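Mediator of RNA polymerase II transcription subunit 18 (Schizosaccharomyces pombe, PDB 3C0T) serves as a component of the Mediator complex, the coactivator that bridges gene-specific regulators and the RNA polymerase II transcription machinery. Local coordinates at residues E3-G8 with G95-N100; K24-P29 with T194-F199; K30-F35 with G128-F133; R139-L144 with P164-V169. All blocks are in the same frame, centred on the assembly; numbering follows the deposited sequence.

Contact 1: E3-G8 with G95-N100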
# COMPACT_ATOMS: atom_id res chain seq x y z
N GLU A 3 8.57 1.60 -9.31
CA GLU A 3 8.12 2.42 -8.19
C GLU A 3 9.31 2.81 -7.31
O GLU A 3 10.00 1.95 -6.77
CB GLU A 3 7.09 1.67 -7.33
CG GLU A 3 6.64 2.48 -6.10
CD GLU A 3 5.56 1.79 -5.28
OE1 GLU A 3 4.47 1.52 -5.82
OE2 GLU A 3 5.79 1.51 -4.08
N LEU A 4 9.55 4.11 -7.18
CA LEU A 4 10.62 4.61 -6.32
C LEU A 4 9.88 5.06 -5.06
O LEU A 4 8.85 5.72 -5.14
CB LEU A 4 11.37 5.77 -6.99
CG LEU A 4 12.11 5.40 -8.28
CD1 LEU A 4 11.11 5.34 -9.44
CD2 LEU A 4 13.19 6.44 -8.59
N TYR A 5 10.41 4.71 -3.88
CA TYR A 5 9.68 5.05 -2.67
C TYR A 5 10.52 5.22 -1.41
O TYR A 5 11.71 4.92 -1.39
CB TYR A 5 8.66 3.95 -2.40
CG TYR A 5 9.33 2.64 -2.07
CD1 TYR A 5 9.64 2.32 -0.74
CD2 TYR A 5 9.74 1.76 -3.08
CE1 TYR A 5 10.34 1.15 -0.43
CE2 TYR A 5 10.44 0.59 -2.78
CZ TYR A 5 10.74 0.30 -1.45
OH TYR A 5 11.46 -0.83 -1.14
N LEU A 6 9.85 5.67 -0.36
CA LEU A 6 10.44 5.86 0.96
C LEU A 6 9.36 5.46 1.93
O LEU A 6 8.17 5.69 1.67
CB LEU A 6 10.84 7.32 1.18
CG LEU A 6 12.05 7.80 0.38
CD1 LEU A 6 12.27 9.29 0.64
CD2 LEU A 6 13.28 6.99 0.77
N LEU A 7 9.75 4.85 3.04
CA LEU A 7 8.79 4.42 4.04
C LEU A 7 9.12 4.97 5.42
O LEU A 7 10.28 5.20 5.76
CB LEU A 7 8.74 2.89 4.10
CG LEU A 7 7.90 2.15 3.05
CD1 LEU A 7 8.14 0.67 3.18
CD2 LEU A 7 6.43 2.46 3.24
N GLY A 8 8.07 5.20 6.20
CA GLY A 8 8.22 5.72 7.55
C GLY A 8 7.05 5.25 8.40
O GLY A 8 6.03 4.79 7.88
N GLY A 95 14.09 3.46 -2.14
CA GLY A 95 13.86 2.11 -2.60
C GLY A 95 13.29 2.07 -4.01
O GLY A 95 12.68 3.04 -4.47
N ILE A 96 13.49 0.96 -4.70
CA ILE A 96 12.97 0.77 -6.04
C ILE A 96 12.44 -0.66 -6.19
O ILE A 96 13.11 -1.61 -5.78
CB ILE A 96 14.05 0.97 -7.14
CG1 ILE A 96 14.64 2.38 -7.06
CG2 ILE A 96 13.42 0.78 -8.52
CD1 ILE A 96 15.66 2.65 -8.15
N ARG A 97 11.25 -0.80 -6.76
CA ARG A 97 10.68 -2.12 -6.97
C ARG A 97 9.79 -2.11 -8.20
O ARG A 97 9.18 -1.09 -8.52
CB ARG A 97 9.87 -2.57 -5.75
CG ARG A 97 8.66 -1.71 -5.50
CD ARG A 97 7.77 -2.33 -4.46
NE ARG A 97 6.58 -1.50 -4.26
CZ ARG A 97 5.48 -1.92 -3.66
NH1 ARG A 97 5.40 -3.15 -3.18
NH2 ARG A 97 4.45 -1.10 -3.53
N PRO A 98 9.73 -3.24 -8.92
CA PRO A 98 8.90 -3.34 -10.12
C PRO A 98 7.43 -3.40 -9.72
O PRO A 98 7.08 -4.06 -8.74
CB PRO A 98 9.36 -4.65 -10.76
CG PRO A 98 10.72 -4.90 -10.16
CD PRO A 98 10.56 -4.44 -8.75
N VAL A 99 6.58 -2.71 -10.46
CA VAL A 99 5.15 -2.73 -10.18
C VAL A 99 4.39 -2.70 -11.49
O VAL A 99 4.56 -1.78 -12.29
CB VAL A 99 4.71 -1.52 -9.34
CG1 VAL A 99 3.18 -1.46 -9.28
CG2 VAL A 99 5.28 -1.62 -7.95
N ASN A 100 3.55 -3.71 -11.71
CA ASN A 100 2.76 -3.78 -12.93
C ASN A 100 1.29 -3.75 -12.56
O ASN A 100 0.87 -4.42 -11.61
CB ASN A 100 3.10 -5.05 -13.70
CG ASN A 100 4.54 -5.05 -14.17
OD1 ASN A 100 4.94 -4.23 -15.00
ND2 ASN A 100 5.34 -5.97 -13.64

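Contact 2: K24-P29 with T194-F199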
# COMPACT_ATOMS: atom_id res chain seq x y z
N LYS A 24 -0.24 21.25 6.12
CA LYS A 24 0.37 22.56 6.09
C LYS A 24 1.46 22.65 5.02
O LYS A 24 1.67 23.72 4.45
CB LYS A 24 0.97 22.88 7.47
CG LYS A 24 1.88 24.10 7.50
CD LYS A 24 2.42 24.33 8.91
CE LYS A 24 3.63 25.27 8.91
NZ LYS A 24 4.84 24.64 8.28
N THR A 25 2.12 21.53 4.73
CA THR A 25 3.19 21.54 3.74
C THR A 25 2.91 20.90 2.38
O THR A 25 3.61 21.20 1.41
CB THR A 25 4.47 20.89 4.30
OG1 THR A 25 4.28 19.48 4.44
CG2 THR A 25 4.81 21.47 5.66
N LEU A 26 1.89 20.05 2.29
CA LEU A 26 1.60 19.38 1.02
C LEU A 26 0.22 19.68 0.47
O LEU A 26 -0.60 20.34 1.11
CB LEU A 26 1.71 17.86 1.20
CG LEU A 26 3.00 17.33 1.82
CD1 LEU A 26 2.92 15.82 1.95
CD2 LEU A 26 4.18 17.72 0.94
N ASP A 27 -0.03 19.20 -0.75
CA ASP A 27 -1.34 19.37 -1.36
C ASP A 27 -2.17 18.14 -1.00
O ASP A 27 -1.64 17.04 -0.80
CB ASP A 27 -1.22 19.50 -2.89
CG ASP A 27 -0.54 20.80 -3.32
OD1 ASP A 27 -0.68 21.83 -2.61
OD2 ASP A 27 0.13 20.80 -4.38
N GLY A 28 -3.49 18.32 -0.93
CA GLY A 28 -4.37 17.23 -0.58
C GLY A 28 -5.04 17.57 0.73
O GLY A 28 -5.09 18.75 1.10
N PRO A 29 -5.53 16.58 1.49
CA PRO A 29 -5.48 15.16 1.17
C PRO A 29 -6.77 14.63 0.57
O PRO A 29 -7.76 15.36 0.47
CB PRO A 29 -5.22 14.53 2.52
CG PRO A 29 -6.13 15.35 3.40
CD PRO A 29 -5.98 16.78 2.88
N THR A 194 13.20 15.77 2.71
CA THR A 194 13.63 16.84 3.59
C THR A 194 12.44 17.70 3.99
O THR A 194 12.41 18.28 5.07
CB THR A 194 14.75 17.74 2.95
OG1 THR A 194 14.24 19.05 2.67
CG2 THR A 194 15.29 17.12 1.70
N LEU A 195 11.43 17.77 3.13
CA LEU A 195 10.25 18.56 3.47
C LEU A 195 9.50 17.92 4.66
O LEU A 195 8.86 18.64 5.43
CB LEU A 195 9.30 18.66 2.28
CG LEU A 195 8.75 20.04 1.91
CD1 LEU A 195 7.53 19.87 1.01
CD2 LEU A 195 8.36 20.79 3.16
N LEU A 196 9.59 16.60 4.82
CA LEU A 196 8.90 15.90 5.91
C LEU A 196 9.82 15.44 7.04
O LEU A 196 9.35 14.84 8.02
CB LEU A 196 8.17 14.65 5.38
CG LEU A 196 7.26 14.68 4.15
CD1 LEU A 196 6.42 13.42 4.15
CD2 LEU A 196 6.38 15.91 4.15
N SER A 197 11.11 15.71 6.90
CA SER A 197 12.10 15.30 7.89
C SER A 197 11.91 15.93 9.26
O SER A 197 12.42 15.43 10.25
CB SER A 197 13.51 15.63 7.39
OG SER A 197 13.63 17.04 7.19
N ALA A 198 11.18 17.04 9.31
CA ALA A 198 10.94 17.73 10.57
C ALA A 198 9.97 16.95 11.46
O ALA A 198 9.92 17.19 12.67
CB ALA A 198 10.39 19.13 10.32
N PHE A 199 9.22 16.03 10.87
CA PHE A 199 8.26 15.26 11.66
C PHE A 199 8.12 13.78 11.35
O PHE A 199 7.20 13.14 11.84
CB PHE A 199 6.88 15.93 11.61
CG PHE A 199 6.41 16.25 10.23
CD1 PHE A 199 5.88 15.26 9.41
CD2 PHE A 199 6.50 17.56 9.75
CE1 PHE A 199 5.44 15.57 8.13
CE2 PHE A 199 6.06 17.88 8.47
CZ PHE A 199 5.53 16.89 7.66

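Contact 3: K30-F35 with G128-F133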
# COMPACT_ATOMS: atom_id res chain seq x y z
N LYS A 30 -6.75 13.37 0.16
CA LYS A 30 -7.94 12.72 -0.35
C LYS A 30 -8.01 11.44 0.46
O LYS A 30 -6.98 10.84 0.77
CB LYS A 30 -7.82 12.42 -1.86
CG LYS A 30 -7.13 11.12 -2.22
CD LYS A 30 -7.12 10.93 -3.74
CE LYS A 30 -6.43 9.62 -4.13
NZ LYS A 30 -6.23 9.51 -5.61
N THR A 31 -9.21 11.03 0.86
CA THR A 31 -9.33 9.83 1.66
C THR A 31 -9.01 8.61 0.83
O THR A 31 -9.20 8.59 -0.38
CB THR A 31 -10.74 9.65 2.26
OG1 THR A 31 -11.67 9.43 1.20
CG2 THR A 31 -11.16 10.87 3.03
N ILE A 32 -8.53 7.58 1.52
CA ILE A 32 -8.18 6.32 0.91
C ILE A 32 -8.89 5.21 1.70
O ILE A 32 -8.76 5.13 2.92
CB ILE A 32 -6.66 6.03 1.01
CG1 ILE A 32 -5.86 7.01 0.14
CG2 ILE A 32 -6.39 4.58 0.67
CD1 ILE A 32 -6.13 6.89 -1.36
N LEU A 33 -9.66 4.39 1.00
CA LEU A 33 -10.32 3.24 1.63
C LEU A 33 -10.36 2.17 0.54
O LEU A 33 -11.21 2.22 -0.36
CB LEU A 33 -11.73 3.57 2.12
CG LEU A 33 -12.26 2.45 3.04
CD1 LEU A 33 -11.45 2.45 4.33
CD2 LEU A 33 -13.73 2.67 3.34
N GLU A 34 -9.44 1.21 0.62
CA GLU A 34 -9.34 0.15 -0.38
C GLU A 34 -9.47 -1.26 0.19
O GLU A 34 -9.06 -1.52 1.33
CB GLU A 34 -7.99 0.24 -1.11
CG GLU A 34 -7.63 1.64 -1.59
CD GLU A 34 -6.17 1.77 -2.01
OE1 GLU A 34 -5.29 1.11 -1.41
OE2 GLU A 34 -5.89 2.57 -2.93
N PHE A 35 -10.03 -2.16 -0.60
CA PHE A 35 -10.16 -3.55 -0.19
C PHE A 35 -9.18 -4.32 -1.08
O PHE A 35 -9.26 -4.25 -2.31
CB PHE A 35 -11.58 -4.07 -0.42
CG PHE A 35 -11.92 -5.29 0.39
CD1 PHE A 35 -12.72 -5.19 1.52
CD2 PHE A 35 -11.40 -6.53 0.04
CE1 PHE A 35 -13.00 -6.32 2.31
CE2 PHE A 35 -11.67 -7.67 0.82
CZ PHE A 35 -12.47 -7.56 1.96
N GLY A 128 -6.68 5.41 5.03
CA GLY A 128 -5.69 6.46 5.14
C GLY A 128 -5.98 7.71 4.34
O GLY A 128 -7.07 7.90 3.80
N LEU A 129 -4.96 8.57 4.28
CA LEU A 129 -5.03 9.83 3.56
C LEU A 129 -3.92 9.89 2.52
O LEU A 129 -2.85 9.31 2.70
CB LEU A 129 -4.88 11.01 4.53
CG LEU A 129 -6.06 11.27 5.47
CD1 LEU A 129 -5.67 12.30 6.55
CD2 LEU A 129 -7.24 11.76 4.65
N GLU A 130 -4.18 10.60 1.44
CA GLU A 130 -3.18 10.71 0.39
C GLU A 130 -2.95 12.17 0.04
O GLU A 130 -3.90 12.94 -0.15
CB GLU A 130 -3.63 9.94 -0.84
CG GLU A 130 -2.48 9.37 -1.62
CD GLU A 130 -2.92 8.39 -2.70
OE1 GLU A 130 -3.62 8.82 -3.64
OE2 GLU A 130 -2.57 7.18 -2.59
N TYR A 131 -1.68 12.56 -0.01
CA TYR A 131 -1.28 13.91 -0.35
C TYR A 131 -0.42 13.86 -1.61
O TYR A 131 -0.08 12.78 -2.08
CB TYR A 131 -0.47 14.53 0.79
CG TYR A 131 -1.25 14.81 2.05
CD1 TYR A 131 -1.48 13.81 3.00
CD2 TYR A 131 -1.73 16.10 2.32
CE1 TYR A 131 -2.16 14.09 4.19
CE2 TYR A 131 -2.41 16.38 3.51
CZ TYR A 131 -2.61 15.37 4.43
OH TYR A 131 -3.24 15.67 5.62
N PHE A 132 -0.08 15.03 -2.15
CA PHE A 132 0.74 15.11 -3.36
C PHE A 132 1.64 16.33 -3.30
O PHE A 132 1.27 17.36 -2.74
CB PHE A 132 -0.14 15.22 -4.62
CG PHE A 132 -1.41 14.43 -4.55
CD1 PHE A 132 -2.52 14.93 -3.84
CD2 PHE A 132 -1.51 13.17 -5.14
CE1 PHE A 132 -3.70 14.16 -3.71
CE2 PHE A 132 -2.68 12.39 -5.01
CZ PHE A 132 -3.77 12.89 -4.30
N PHE A 133 2.84 16.21 -3.88
CA PHE A 133 3.79 17.32 -3.93
C PHE A 133 5.03 16.87 -4.73
O PHE A 133 5.41 15.70 -4.69
CB PHE A 133 4.18 17.76 -2.52
CG PHE A 133 4.35 19.24 -2.38
CD1 PHE A 133 3.29 20.11 -2.65
CD2 PHE A 133 5.57 19.79 -1.97
CE1 PHE A 133 3.44 21.50 -2.52
CE2 PHE A 133 5.74 21.18 -1.84
CZ PHE A 133 4.66 22.03 -2.12

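Contact 4: R139-L144 with P164-V169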
# COMPACT_ATOMS: atom_id res chain seq x y z
N ARG A 139 1.28 8.81 1.11
CA ARG A 139 0.13 8.18 1.72
C ARG A 139 0.42 7.80 3.18
O ARG A 139 1.49 7.27 3.49
CB ARG A 139 -0.23 6.93 0.90
CG ARG A 139 -1.27 6.02 1.51
CD ARG A 139 -1.46 4.74 0.70
NE ARG A 139 -2.11 4.97 -0.59
CZ ARG A 139 -2.86 4.07 -1.21
NH1 ARG A 139 -3.05 2.87 -0.66
NH2 ARG A 139 -3.46 4.36 -2.36
N ILE A 140 -0.50 8.13 4.08
CA ILE A 140 -0.36 7.77 5.48
C ILE A 140 -1.56 6.87 5.73
O ILE A 140 -2.71 7.28 5.56
CB ILE A 140 -0.36 9.03 6.41
CG1 ILE A 140 -0.13 8.60 7.86
CG2 ILE A 140 -1.64 9.82 6.25
CD1 ILE A 140 0.20 9.76 8.79
N TYR A 141 -1.30 5.62 6.09
CA TYR A 141 -2.39 4.67 6.25
C TYR A 141 -2.23 3.63 7.34
O TYR A 141 -1.18 3.48 7.96
CB TYR A 141 -2.60 3.91 4.94
CG TYR A 141 -1.47 2.96 4.60
CD1 TYR A 141 -0.30 3.42 3.98
CD2 TYR A 141 -1.55 1.60 4.90
CE1 TYR A 141 0.75 2.55 3.67
CE2 TYR A 141 -0.51 0.72 4.60
CZ TYR A 141 0.64 1.20 3.98
OH TYR A 141 1.67 0.33 3.67
N GLN A 142 -3.31 2.88 7.54
CA GLN A 142 -3.36 1.83 8.52
C GLN A 142 -3.93 0.61 7.80
O GLN A 142 -4.82 0.76 6.96
CB GLN A 142 -4.28 2.25 9.67
CG GLN A 142 -3.92 1.62 11.00
CD GLN A 142 -4.47 2.41 12.15
OE1 GLN A 142 -5.70 2.52 12.32
NE2 GLN A 142 -3.58 2.99 12.95
N THR A 143 -3.41 -0.58 8.08
CA THR A 143 -3.97 -1.74 7.41
C THR A 143 -4.91 -2.45 8.38
O THR A 143 -4.53 -2.80 9.51
CB THR A 143 -2.86 -2.67 6.81
OG1 THR A 143 -2.73 -3.85 7.59
CG2 THR A 143 -1.55 -1.95 6.74
N LEU A 144 -6.15 -2.61 7.94
CA LEU A 144 -7.20 -3.21 8.74
C LEU A 144 -7.63 -4.60 8.29
O LEU A 144 -7.21 -5.08 7.23
CB LEU A 144 -8.41 -2.27 8.75
CG LEU A 144 -8.43 -1.08 9.72
CD1 LEU A 144 -7.08 -0.84 10.37
CD2 LEU A 144 -8.90 0.16 8.96
N PRO A 164 0.83 1.47 14.56
CA PRO A 164 1.26 2.78 14.06
C PRO A 164 0.70 2.99 12.65
O PRO A 164 0.25 2.03 12.00
CB PRO A 164 2.78 2.65 14.04
CG PRO A 164 2.96 1.21 13.65
CD PRO A 164 1.94 0.51 14.53
N TRP A 165 0.71 4.24 12.18
CA TRP A 165 0.26 4.53 10.83
C TRP A 165 1.51 4.41 9.98
O TRP A 165 2.61 4.71 10.44
CB TRP A 165 -0.28 5.95 10.73
CG TRP A 165 -1.62 6.13 11.37
CD1 TRP A 165 -1.87 6.28 12.70
CD2 TRP A 165 -2.89 6.18 10.70
NE1 TRP A 165 -3.23 6.42 12.91
CE2 TRP A 165 -3.87 6.36 11.70
CE3 TRP A 165 -3.29 6.09 9.36
CZ2 TRP A 165 -5.24 6.46 11.40
CZ3 TRP A 165 -4.65 6.19 9.06
CH2 TRP A 165 -5.61 6.37 10.09
N ILE A 166 1.34 3.96 8.74
CA ILE A 166 2.47 3.81 7.85
C ILE A 166 2.51 5.00 6.89
O ILE A 166 1.47 5.40 6.35
CB ILE A 166 2.38 2.50 7.03
CG1 ILE A 166 2.52 1.30 7.98
CG2 ILE A 166 3.47 2.45 5.95
CD1 ILE A 166 2.38 -0.04 7.30
N LEU A 167 3.69 5.57 6.72
CA LEU A 167 3.88 6.70 5.81
C LEU A 167 4.63 6.17 4.60
O LEU A 167 5.80 5.80 4.72
CB LEU A 167 4.72 7.80 6.47
CG LEU A 167 4.10 9.19 6.63
CD1 LEU A 167 5.19 10.18 6.97
CD2 LEU A 167 3.40 9.64 5.36
N HIS A 168 3.97 6.14 3.45
CA HIS A 168 4.57 5.63 2.22
C HIS A 168 4.65 6.73 1.17
O HIS A 168 3.62 7.26 0.73
CB HIS A 168 3.74 4.46 1.70
CG HIS A 168 4.30 3.79 0.48
ND1 HIS A 168 3.66 2.76 -0.17
CD2 HIS A 168 5.45 4.01 -0.21
CE1 HIS A 168 4.38 2.37 -1.21
NE2 HIS A 168 5.47 3.12 -1.26
N VAL A 169 5.86 7.08 0.77
CA VAL A 169 6.07 8.11 -0.25
C VAL A 169 6.57 7.43 -1.51
O VAL A 169 7.53 6.66 -1.47
CB VAL A 169 7.10 9.17 0.21
CG1 VAL A 169 7.18 10.29 -0.82
CG2 VAL A 169 6.71 9.72 1.58
O HOH W 1 -1.15 0.17 9.92

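Contact 1: E3-G8 with G95-N100
Glu3 OE2 is gripped by two nitrogens of Arg97. NH2 forms the salt bridge at 3.0 Å from OE2, and NE adds a weak bond; the other carboxylate oxygen, OE1, has a weak bond to NH2. The carboxylate and guanidinium planes stand 67° apart, and NH2 comes to the syn side of OE2 but 35° out of the carboxylate plane. Both chains are stretched, Glu3 with CG anti to the backbone N (chi1 177°), and they run side by side to their charged ends. Val99 CG2 packs on Glu3 CB at 3.8 Å. Strands 2-10 and 95-104 are antiparallel neighbours in the curled sheet of the Med18 fold, and Glu3 and Arg97 are a hydrogen-bonded pair: Glu3 N reaches Arg97 O at 2.9 Å, Arg97 N returns to Glu3 O at 3.0 Å. Tyr5 and Gly95 form the next such pair, with Tyr5 N 2.9 Å from Gly95 O. The tyrosine ring leans back over its partner strand, one face resting on Gly95 CA in a CH-pi contact, 4.0 Å from CA to the ring centroid; a beta carbon on Gly95 would run into the ring. Tyr5 OH is hydrogen-bonded to Val205 O. Between these pairs Leu4 and Ile96 turn to the other face, where Leu4 CG meets Ile96 CG1 at 4.1 Å and Leu4 also packs on Leu189 of helix 179-196.

Contact 2: K24-P29 with T194-F199
Thr25 starts the contact at its CB, which lies 4.1 Å from Leu195 CD2. From there its two branches part. The methyl CG2 stays beside the same leucine, 4.4 Å from Leu195 CD2. The hydroxyl OG1 sits between the backbone N and the carbonyl carbon (chi1 70°); it is hydrogen-bonded to Ser21 O, one turn back in its own helix. Turned in this way, OG1 also faces two apolar groups of 194-199: Leu196 CD2, 4.2 Å from OG1, and the ring of Phe199, which OG1 meets at the edge near CZ. No hydrogen bond joins 24-29 to 194-199, and what holds them is loose van der Waals packing.

Leu26, the first residue to leave helical geometry, adds the second part of the patch by splitting its methyls between two leucines. Its CD2 touches Leu195 CD1 at 4.0 Å, where the two side chains pass in opposing directions. Its CD1 touches Leu196 CD2 at 4.1 Å, where the chains cross at about a right angle. On the far side Ser197 OG bonds to Thr194 O at 2.7 Å. Phe199 N is hydrogen-bonded to Leu196 O at 3.1 Å, and that oxygen also lies over one face of the Phe199 ring, whose edge meets the threonine.

The patch lies where helix 15-25 gives way to strand 27-41 and helix 179-196 comes to its C-terminal end. Leu22 of the first helix packs on Leu196 and Phe199, while Phe133 of strand 118-133 touches both Leu26 and Leu195.

Contact 3: K30-F35 with G128-F133
Lys30, Glu130 and Ile32 carry most of this contact, all three on one face of the antiparallel pair. Lys30 and Glu130 run alongside each other in the same direction, with Lys30 CG 3.9 Å from Glu130 CB. The lysine is extended beyond CG, and its last two atoms pass Glu130 OE1: NZ forms a salt bridge with it at 3.3 Å, while CE lies closer still. Midway along the chain, Lys30 CD meets the edge of the Phe132 ring, 3.9 Å from CZ, the side chains crossing at about a right angle.

Ile32 flanks the glutamate with carbon: its CG1 is 3.8 Å from Glu130 CB, and its CD1 reaches the carboxylate, 3.8 Å from OE2. That oxygen has its stronger partner elsewhere, in a salt bridge to Arg139 NH2, so the carboxylate is shared between a lysine and an arginine. An alanine at Glu130 would probably leave both Lys30 NZ and Arg139 NH2 without this mate and open a gap beside Ile32 CD1.

Beneath the side chains the backbones are laced at two hydrogen-bonded pairs. Lys30 and Glu130 bond in both directions, and so do Ile32 and Gly128, the latter with Ile32 N 2.7 Å from Gly128 O. Thr31 and Leu129, the non-hydrogen-bonded pair between them, face the other way, Leu129 CD2 lying 4.1 Å from Thr31 CA.

Segment 128-133 pairs along its other edge with strand 136-146, Leu129 with Ile140, while strand 56-61 joins strand 27-41 farther along, at Phe35 with Ser60.

Contact 4: R139-L144 with P164-V169
Ile166 packs over one face of the Tyr141 ring. Its CB stands 3.9 Å from the ring centroid in a CH-pi contact, and its CG2 comes to 3.6 Å from Tyr141 CE1. Tyr141 CG sits between the backbone N and the carbonyl carbon (chi1 69°), which starts the side chain toward the partner strand; His168 CB borders the ring edge. On the opposite face of the sheet, Ile140 CB meets Leu167 CD2 at 4.0 Å and Ile140 CG1 meets Trp165 CB.

The strands are joined by four backbone hydrogen bonds, Arg139 with His168 and Tyr141 with Ile166, each pair in both directions; Ile166 N to Tyr141 O is 2.7 Å. Farther out, Gln142 lies over the Trp165 indole. Its CB is 4.1 Å from the centroid of the six-membered ring, and its amide, tilted 30° to the ring, brings NE2 3.4 Å above the indole plane. An alanine at Trp165 would probably strip the indole cover from Gln142 and leave Phe15 without its stacking partner. A water bridges the strands, accepting from Thr143 N at 3.0 Å and donating to Pro164 O.

Tyr141, Thr143, Pro164 and Ile166 also pack on apolar side chains of another protein's chain. Gln142 NE2 and Trp165 NE1 are both donors, so that pair is packing rather than a bond. The side chains thus meet mainly by apolar and CH-pi contacts, while Arg139 turns its charge to Glu34 and Glu130.

How the contacts relate
Contacts 1, 4 and 3 follow one another round a single curled antiparallel sheet, in the strand order 95-104, 2-10, 165-173, 136-146, 118-133, 27-41. Centres of contacts 3 and 4 are about 9 Å apart, those of 1 and 4 about 14 Å. Gly8 O to Leu167 N links 1 with 4, Leu129 N to Ile140 O links 4 with 3. Contact 2 lies at the margin, its centre about 15 Å from those of contacts 3 and 4; strand 27-41 runs from it into contact 3. Along the chain, contact 1 interleaves with contacts 2 and 3, contacts 1 and 3 close before contact 4 opens, and contact 2 spans contacts 3 and 4. Distant segments thus form one compact fold.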